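Local structure of profilin-2 (Acanthamoeba castellanii, 1F2K) at residues 14-19 with 107-112; 85-90 with 98-103. The protein binds monomeric actin, preventing its polymerization at high concentration and enhancing it at low concentration, and binds PIP2, inhibiting the formation of IP3 and DG. All blocks are in the same frame, centred on the assembly; numbering follows the deposited sequence.

How the contacts relate
Contact 2 pairs the start of strand 84-90 with the end of strand 94-100 in the central antiparallel sheet of the profilin fold. Contact 1 lies beside it, with centres about 6 Å apart, and sets the lead-in to strand 18-23 against helix 106-121. Strands 18-23 and 94-100 are neighbours, and Val99 joins the two contacts. Its O lies 2.6 Å from Thr17 N and its N 2.8 Å from Gln18 O, both probable hydrogen bonds. Ala109 of contact 1 touches Ile87 and Tyr100 of contact 2, so the helix packs on the sheet face that carries them. Lys115, an actin-binding site, is about 6 Å from Val112 and about 10 Å from Ile87, measured between side chains.

Contact 1 (14-19 with 107-112); sequences GAVTQA and GTAANV
This is a small, buried apolar contact between a loop and a helix. In the loop between helix 2-11 and strand 18-23, Ala15 and Val16 pack against the first turns of the C-terminal helix 106-121. Ala15 does most of the work. Its methyl points at the helix and enters between Thr108 and Val112, which are one turn apart. Val112 has CG2 anti to its carbonyl carbon, and this branch meets Ala15 CB at 3.2 Å, closer than usual for two carbons. One turn earlier, Thr108 CG2, anti to its backbone N, lies 3.8 Å from Ala15 CB. Thr108 OG1 takes the branch beside the backbone N, so Thr108 offers its methyl to the loop. Ala109 CB reaches Ala15 O at 3.2 Å and touches Val16 CG1 more loosely, at 4.1 Å. Leu10 of helix 2-11 touches both Val16 and Val112, so the two terminal helices meet around this loop. A classic beta bulge at Thr17 and Gln18 then starts the strand. No hydrogen bond crosses between the segments. The loop and helix are therefore held by close packing, mostly of methyl groups, and the small Ala15 and Ala109 let the backbones come near, with 4.7 Å between their CA atoms.

Contact 2 (85-90 with 98-103); sequences GVITVK and GVYNEK
The ring of Tyr100 lies flat over the backbone of Gly85, its cross-strand partner. Gly85 CA sits 3.9 Å from the ring centroid, a CH-pi contact over the face. Gly85 O lies above the same plane, offset toward the rim. Tyr100 OH also packs against the bare CA of Gly85, at 3.5 Å. Tyr100 CG stands in the crowded position between backbone N and carbonyl carbon (chi1 56°), which folds the ring across the neighbouring strand. Ile87 CD1 meets the ring edge, 4.0 Å from Tyr100 CE2, and the two side chains cross at about a right angle. On the opposite face of the sheet, Val86 CG2 touches Val99 CG1. The two strands, 84-90 and 94-100, form a beta hairpin in the antiparallel sheet of the profilin fold, and its backbone bonds set this register. Ile87 N to Gly98 O is short and nearly straight, at 2.7 Å and 174°. Gly98 N returns a bond to Ile87 O at 2.9 Å. Tyr100 N binds Gly85 O at 3.0 Å, but the return bond from Gly85 N to Tyr100 O is weak. Farther out, Gly79 of strand 76-81 bonds to Val86 through the backbone, and Thr88 OG1 bonds to Val77 O. The bare glycine lets the buried ring lie directly on the main chain, next to a pair joined by one good and one weak hydrogen bond.

Contact 1 (14-19 with 107-112)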
loop_
_atom_site.group_PDB
_atom_site.type_symbol
_atom_site.label_atom_id
_atom_site.label_comp_id
_atom_site.label_asym_id
_atom_site.label_seq_id
_atom_site.Cartn_x
_atom_site.Cartn_y
_atom_site.Cartn_z
ATOM N N GLY A 14 11.313 -9.493 1.714
ATOM C CA GLY A 14 11.872 -9.512 0.367
ATOM C C GLY A 14 10.842 -9.313 -0.758
ATOM O O GLY A 14 11.211 -9.109 -1.915
ATOM N N ALA A 15 9.554 -9.373 -0.416
ATOM C CA ALA A 15 8.471 -9.209 -1.387
ATOM C C ALA A 15 8.144 -7.775 -1.804
ATOM O O ALA A 15 7.534 -7.562 -2.854
ATOM C CB ALA A 15 7.220 -9.864 -0.853
ATOM N N VAL A 16 8.491 -6.797 -0.973
ATOM C CA VAL A 16 8.253 -5.402 -1.344
ATOM C C VAL A 16 9.587 -4.749 -1.041
ATOM O O VAL A 16 10.311 -5.200 -0.143
ATOM C CB VAL A 16 7.118 -4.744 -0.514
ATOM C CG1 VAL A 16 5.884 -5.531 -0.662
ATOM C CG2 VAL A 16 7.503 -4.631 0.971
ATOM N N THR A 17 9.928 -3.703 -1.776
ATOM C CA THR A 17 11.226 -3.060 -1.577
ATOM C C THR A 17 11.049 -1.893 -0.644
ATOM O O THR A 17 11.997 -1.470 -0.013
ATOM C CB THR A 17 11.869 -2.536 -2.916
ATOM O OG1 THR A 17 11.436 -1.194 -3.155
ATOM C CG2 THR A 17 11.432 -3.352 -4.129
ATOM N N GLN A 18 9.824 -1.399 -0.532
ATOM C CA GLN A 18 9.512 -0.256 0.335
ATOM C C GLN A 18 8.071 -0.370 0.834
ATOM O O GLN A 18 7.217 -0.898 0.115
ATOM C CB GLN A 18 9.668 1.053 -0.442
ATOM C CG GLN A 18 11.092 1.468 -0.653
ATOM C CD GLN A 18 11.237 2.787 -1.386
ATOM O OE1 GLN A 18 10.571 3.034 -2.407
ATOM N NE2 GLN A 18 12.137 3.630 -0.891
ATOM N N ALA A 19 7.784 0.122 2.037
ATOM C CA ALA A 19 6.419 -0.002 2.553
ATOM C C ALA A 19 6.001 0.973 3.655
ATOM O O ALA A 19 6.822 1.438 4.422
ATOM C CB ALA A 19 6.182 -1.473 3.022
ATOM N N GLY A 107 2.562 -10.613 -8.003
ATOM C CA GLY A 107 1.756 -11.463 -7.137
ATOM C C GLY A 107 2.480 -11.918 -5.872
ATOM O O GLY A 107 1.844 -12.343 -4.919
ATOM N N THR A 108 3.810 -11.879 -5.862
ATOM C CA THR A 108 4.560 -12.237 -4.661
ATOM C C THR A 108 4.333 -11.105 -3.662
ATOM O O THR A 108 4.158 -11.322 -2.464
ATOM C CB THR A 108 6.075 -12.333 -4.949
ATOM O OG1 THR A 108 6.345 -13.533 -5.655
ATOM C CG2 THR A 108 6.890 -12.347 -3.677
ATOM N N ALA A 109 4.337 -9.881 -4.172
ATOM C CA ALA A 109 4.154 -8.748 -3.303
ATOM C C ALA A 109 2.708 -8.669 -2.808
ATOM O O ALA A 109 2.485 -8.264 -1.673
ATOM C CB ALA A 109 4.545 -7.457 -4.036
ATOM N N ALA A 110 1.742 -9.064 -3.649
ATOM C CA ALA A 110 0.341 -8.957 -3.286
ATOM C C ALA A 110 0.073 -9.931 -2.163
ATOM O O ALA A 110 -0.665 -9.626 -1.247
ATOM C CB ALA A 110 -0.554 -9.301 -4.492
ATOM N N ASN A 111 0.660 -11.120 -2.263
ATOM C CA ASN A 111 0.486 -12.146 -1.250
ATOM C C ASN A 111 0.993 -11.646 0.128
ATOM O O ASN A 111 0.304 -11.731 1.132
ATOM C CB ASN A 111 1.229 -13.431 -1.654
ATOM C CG ASN A 111 0.536 -14.190 -2.778
ATOM O OD1 ASN A 111 -0.618 -13.878 -3.152
ATOM N ND2 ASN A 111 1.220 -15.217 -3.314
ATOM N N VAL A 112 2.177 -11.080 0.163
ATOM C CA VAL A 112 2.680 -10.629 1.426
ATOM C C VAL A 112 1.777 -9.583 2.052
ATOM O O VAL A 112 1.316 -9.767 3.179
ATOM C CB VAL A 112 4.126 -10.134 1.242
ATOM C CG1 VAL A 112 4.657 -9.467 2.472
ATOM C CG2 VAL A 112 4.999 -11.371 0.915
#

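Contact 2 (85-90 with 98-103)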
loop_
_atom_site.group_PDB
_atom_site.type_symbol
_atom_site.label_atom_id
_atom_site.label_comp_id
_atom_site.label_asym_id
_atom_site.label_seq_id
_atom_site.Cartn_x
_atom_site.Cartn_y
_atom_site.Cartn_z
ATOM N N GLY A 85 5.533 -1.421 -9.250
ATOM C CA GLY A 85 4.151 -1.302 -8.817
ATOM C C GLY A 85 3.989 -1.193 -7.314
ATOM O O GLY A 85 4.946 -1.263 -6.545
ATOM N N VAL A 86 2.751 -1.034 -6.885
ATOM C CA VAL A 86 2.471 -0.898 -5.473
ATOM C C VAL A 86 1.222 -1.673 -5.125
ATOM O O VAL A 86 0.218 -1.615 -5.860
ATOM C CB VAL A 86 2.237 0.579 -5.113
ATOM C CG1 VAL A 86 1.103 1.128 -5.929
ATOM C CG2 VAL A 86 1.914 0.715 -3.636
ATOM N N ILE A 87 1.283 -2.419 -4.019
ATOM C CA ILE A 87 0.111 -3.179 -3.551
ATOM C C ILE A 87 -0.447 -2.455 -2.325
ATOM O O ILE A 87 0.296 -2.266 -1.352
ATOM C CB ILE A 87 0.503 -4.594 -3.100
ATOM C CG1 ILE A 87 1.252 -5.325 -4.211
ATOM C CG2 ILE A 87 -0.706 -5.361 -2.727
ATOM C CD1 ILE A 87 0.430 -5.661 -5.429
ATOM N N THR A 88 -1.701 -1.995 -2.346
ATOM C CA THR A 88 -2.212 -1.358 -1.117
ATOM C C THR A 88 -3.439 -2.112 -0.744
ATOM O O THR A 88 -4.151 -2.560 -1.612
ATOM C CB THR A 88 -2.541 0.136 -1.249
ATOM O OG1 THR A 88 -3.712 0.309 -2.043
ATOM C CG2 THR A 88 -1.359 0.865 -1.860
ATOM N N VAL A 89 -3.631 -2.291 0.558
ATOM C CA VAL A 89 -4.762 -3.025 1.119
ATOM C C VAL A 89 -5.287 -2.276 2.320
ATOM O O VAL A 89 -4.486 -1.690 3.082
ATOM C CB VAL A 89 -4.352 -4.419 1.595
ATOM C CG1 VAL A 89 -5.605 -5.237 1.996
ATOM C CG2 VAL A 89 -3.580 -5.107 0.520
ATOM N N LYS A 90 -6.617 -2.307 2.473
ATOM C CA LYS A 90 -7.325 -1.618 3.549
ATOM C C LYS A 90 -7.808 -2.473 4.706
ATOM O O LYS A 90 -8.571 -3.446 4.505
ATOM C CB LYS A 90 -8.534 -0.883 2.987
ATOM C CG LYS A 90 -9.423 -0.213 4.046
ATOM C CD LYS A 90 -10.489 0.606 3.319
ATOM C CE LYS A 90 -11.527 1.258 4.230
ATOM N NZ LYS A 90 -12.401 2.211 3.472
ATOM N N GLY A 98 2.686 -1.417 -0.010
ATOM C CA GLY A 98 3.952 -2.049 -0.338
ATOM C C GLY A 98 4.341 -1.932 -1.813
ATOM O O GLY A 98 3.595 -2.373 -2.711
ATOM N N VAL A 99 5.519 -1.372 -2.075
ATOM C CA VAL A 99 6.007 -1.194 -3.436
ATOM C C VAL A 99 7.044 -2.267 -3.728
ATOM O O VAL A 99 7.763 -2.718 -2.841
ATOM C CB VAL A 99 6.641 0.244 -3.688
ATOM C CG1 VAL A 99 5.852 1.326 -2.935
ATOM C CG2 VAL A 99 8.071 0.277 -3.295
ATOM N N TYR A 100 7.119 -2.680 -4.978
ATOM C CA TYR A 100 8.060 -3.708 -5.356
ATOM C C TYR A 100 8.693 -3.200 -6.621
ATOM O O TYR A 100 8.119 -2.366 -7.317
ATOM C CB TYR A 100 7.319 -5.020 -5.588
ATOM C CG TYR A 100 6.211 -4.913 -6.606
ATOM C CD1 TYR A 100 6.492 -4.951 -7.976
ATOM C CD2 TYR A 100 4.882 -4.769 -6.214
ATOM C CE1 TYR A 100 5.475 -4.851 -8.926
ATOM C CE2 TYR A 100 3.853 -4.667 -7.157
ATOM C CZ TYR A 100 4.162 -4.710 -8.516
ATOM O OH TYR A 100 3.162 -4.606 -9.459
ATOM N N ASN A 101 9.880 -3.692 -6.918
ATOM C CA ASN A 101 10.601 -3.230 -8.089
ATOM C C ASN A 101 10.708 -4.338 -9.104
ATOM O O ASN A 101 10.209 -5.449 -8.902
ATOM C CB ASN A 101 12.005 -2.814 -7.683
ATOM C CG ASN A 101 12.792 -3.961 -7.049
ATOM O OD1 ASN A 101 12.281 -5.080 -6.929
ATOM N ND2 ASN A 101 14.034 -3.699 -6.648
ATOM N N GLU A 102 11.400 -4.014 -10.184
ATOM C CA GLU A 102 11.635 -4.937 -11.271
ATOM C C GLU A 102 11.836 -6.376 -10.802
ATOM O O GLU A 102 11.124 -7.286 -11.245
ATOM C CB GLU A 102 12.881 -4.491 -12.022
ATOM C CG GLU A 102 12.660 -3.279 -12.905
ATOM C CD GLU A 102 13.056 -3.574 -14.354
ATOM O OE1 GLU A 102 13.899 -4.506 -14.534
ATOM O OE2 GLU A 102 12.541 -2.882 -15.282
ATOM N N LYS A 103 12.820 -6.546 -9.909
ATOM C CA LYS A 103 13.226 -7.839 -9.343
ATOM C C LYS A 103 12.148 -8.646 -8.626
ATOM O O LYS A 103 12.368 -9.809 -8.297
ATOM C CB LYS A 103 14.403 -7.656 -8.365
ATOM C CG LYS A 103 15.746 -7.278 -8.988
ATOM C CD LYS A 103 15.889 -5.766 -9.200
ATOM C CE LYS A 103 17.372 -5.366 -9.244
ATOM N NZ LYS A 103 17.611 -3.926 -9.594
#